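Local coordinates for B-cell lymphoma 3-encoded protein (Homo sapiens, PDB 1K1B) that binds p50 and p52 homodimers of NF-kappa-B through this ankyrin-repeat domain and regulates transcription of their target genes, at residues 116-121 with 142-147. Residues are numbered along the deposited sequence; the frame is centred on the assembly and turned at random.
Sequences GLTALH and IDAVDI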
# COMPACT_ATOMS: atom_id res chain seq x y z
N GLY A 116 -3.87 1.59 -10.09
CA GLY A 116 -3.13 0.37 -10.36
C GLY A 116 -2.28 -0.11 -9.20
O GLY A 116 -1.68 -1.19 -9.29
N LEU A 117 -2.24 0.66 -8.11
CA LEU A 117 -1.37 0.36 -6.96
C LEU A 117 -1.93 -0.67 -5.98
O LEU A 117 -3.14 -0.76 -5.80
CB LEU A 117 -1.04 1.64 -6.19
CG LEU A 117 -0.34 2.81 -6.88
CD1 LEU A 117 0.00 3.91 -5.86
CD2 LEU A 117 0.91 2.34 -7.59
N THR A 118 -1.04 -1.43 -5.34
CA THR A 118 -1.44 -2.30 -4.24
C THR A 118 -1.42 -1.48 -2.95
O THR A 118 -0.89 -0.36 -2.92
CB THR A 118 -0.45 -3.47 -4.06
OG1 THR A 118 0.86 -2.95 -3.82
CG2 THR A 118 -0.30 -4.28 -5.34
N ALA A 119 -1.95 -2.06 -1.89
CA ALA A 119 -1.87 -1.43 -0.57
C ALA A 119 -0.39 -1.20 -0.19
O ALA A 119 -0.06 -0.22 0.47
CB ALA A 119 -2.55 -2.28 0.45
N LEU A 120 0.48 -2.13 -0.60
CA LEU A 120 1.91 -2.03 -0.29
C LEU A 120 2.55 -0.80 -0.95
O LEU A 120 3.33 -0.08 -0.33
CB LEU A 120 2.66 -3.31 -0.68
CG LEU A 120 4.17 -3.31 -0.45
CD1 LEU A 120 4.49 -3.10 1.05
CD2 LEU A 120 4.79 -4.61 -0.93
N HIS A 121 2.19 -0.55 -2.21
CA HIS A 121 2.68 0.62 -2.94
C HIS A 121 2.24 1.90 -2.22
O HIS A 121 3.01 2.84 -2.07
CB HIS A 121 2.11 0.65 -4.36
CG HIS A 121 2.72 -0.35 -5.29
ND1 HIS A 121 4.04 -0.30 -5.68
CD2 HIS A 121 2.18 -1.40 -5.96
CE1 HIS A 121 4.30 -1.29 -6.52
NE2 HIS A 121 3.19 -1.98 -6.69
N ILE A 142 6.02 -8.55 -2.06
CA ILE A 142 6.96 -7.43 -1.99
C ILE A 142 7.45 -6.93 -3.36
O ILE A 142 7.92 -5.79 -3.48
CB ILE A 142 8.14 -7.77 -1.04
CG1 ILE A 142 8.89 -6.50 -0.61
CG2 ILE A 142 9.08 -8.81 -1.67
CD1 ILE A 142 9.72 -6.68 0.66
N ASP A 143 7.29 -7.75 -4.39
CA ASP A 143 7.73 -7.38 -5.73
C ASP A 143 6.58 -7.04 -6.70
O ASP A 143 6.80 -6.94 -7.90
CB ASP A 143 8.59 -8.49 -6.35
CG ASP A 143 9.87 -8.74 -5.57
OD1 ASP A 143 10.54 -7.76 -5.18
OD2 ASP A 143 10.27 -9.89 -5.30
N ALA A 144 5.37 -6.85 -6.17
CA ALA A 144 4.21 -6.55 -7.03
C ALA A 144 4.43 -5.35 -7.95
O ALA A 144 4.91 -4.30 -7.52
CB ALA A 144 2.96 -6.35 -6.18
N VAL A 145 4.06 -5.50 -9.22
CA VAL A 145 4.25 -4.46 -10.22
C VAL A 145 2.92 -3.95 -10.76
O VAL A 145 2.16 -4.69 -11.37
CB VAL A 145 5.13 -4.95 -11.38
CG1 VAL A 145 5.22 -3.91 -12.49
CG2 VAL A 145 6.53 -5.33 -10.87
N ASP A 146 2.65 -2.68 -10.48
CA ASP A 146 1.45 -2.02 -10.97
C ASP A 146 1.57 -1.74 -12.48
O ASP A 146 2.65 -1.41 -12.97
CB ASP A 146 1.24 -0.71 -10.21
CG ASP A 146 2.36 0.28 -10.43
OD1 ASP A 146 3.51 -0.02 -10.05
OD2 ASP A 146 2.19 1.39 -10.99
N ILE A 147 0.47 -1.85 -13.21
CA ILE A 147 0.50 -1.67 -14.67
C ILE A 147 0.93 -0.25 -15.11
O ILE A 147 1.81 -0.11 -15.96
CB ILE A 147 -0.85 -2.07 -15.31
CG1 ILE A 147 -1.14 -3.55 -15.02
CG2 ILE A 147 -0.83 -1.80 -16.82
CD1 ILE A 147 -2.49 -4.05 -15.53
O HOH W 1 -1.83 -2.80 -11.31
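H121 reaches from the first turn of its helix to the loop carrying A144. The edge of its ring meets the backbone there: H121 NE2 gives a weak hydrogen bond to A144 O at 3.0 Å, bent to 120° at the hydrogen. Over one ring face lies D146 OD1, with the carboxylate and ring planes 67° apart. D146 OD2 accepts from S149 OG, the carboxylate's stronger partner, outside the contact. L117 CD2 lies 3.8 Å from D146 OD2, the side chains running side by side. T118 is the N-cap of helix 119-126. With chi1 at 58°, T118 OG1 turns back over its own backbone and accepts from H121 N at 3.2 Å, while CG2 touches A144 CB. A valine here would probably leave H121 N without its capping acceptor and weaken the start of the helix. This is the TPLH-like motif of ankyrin repeats, read here as TALH. The packing is tight where G116 O lies 3.1 Å from D146 CB and where H121 NE2 meets A144 O. Solvent begins just beyond G116: a water donates to G116 O and accepts from I147 N, and the I147 side chain is exposed. At the other end L120 CD2 lies 3.7 Å from I142 CA. L120 also packs on V132 and L136 of helix 129-137, and both L120 and H121 touch P153 at the start of helix 153-159, in the next repeat.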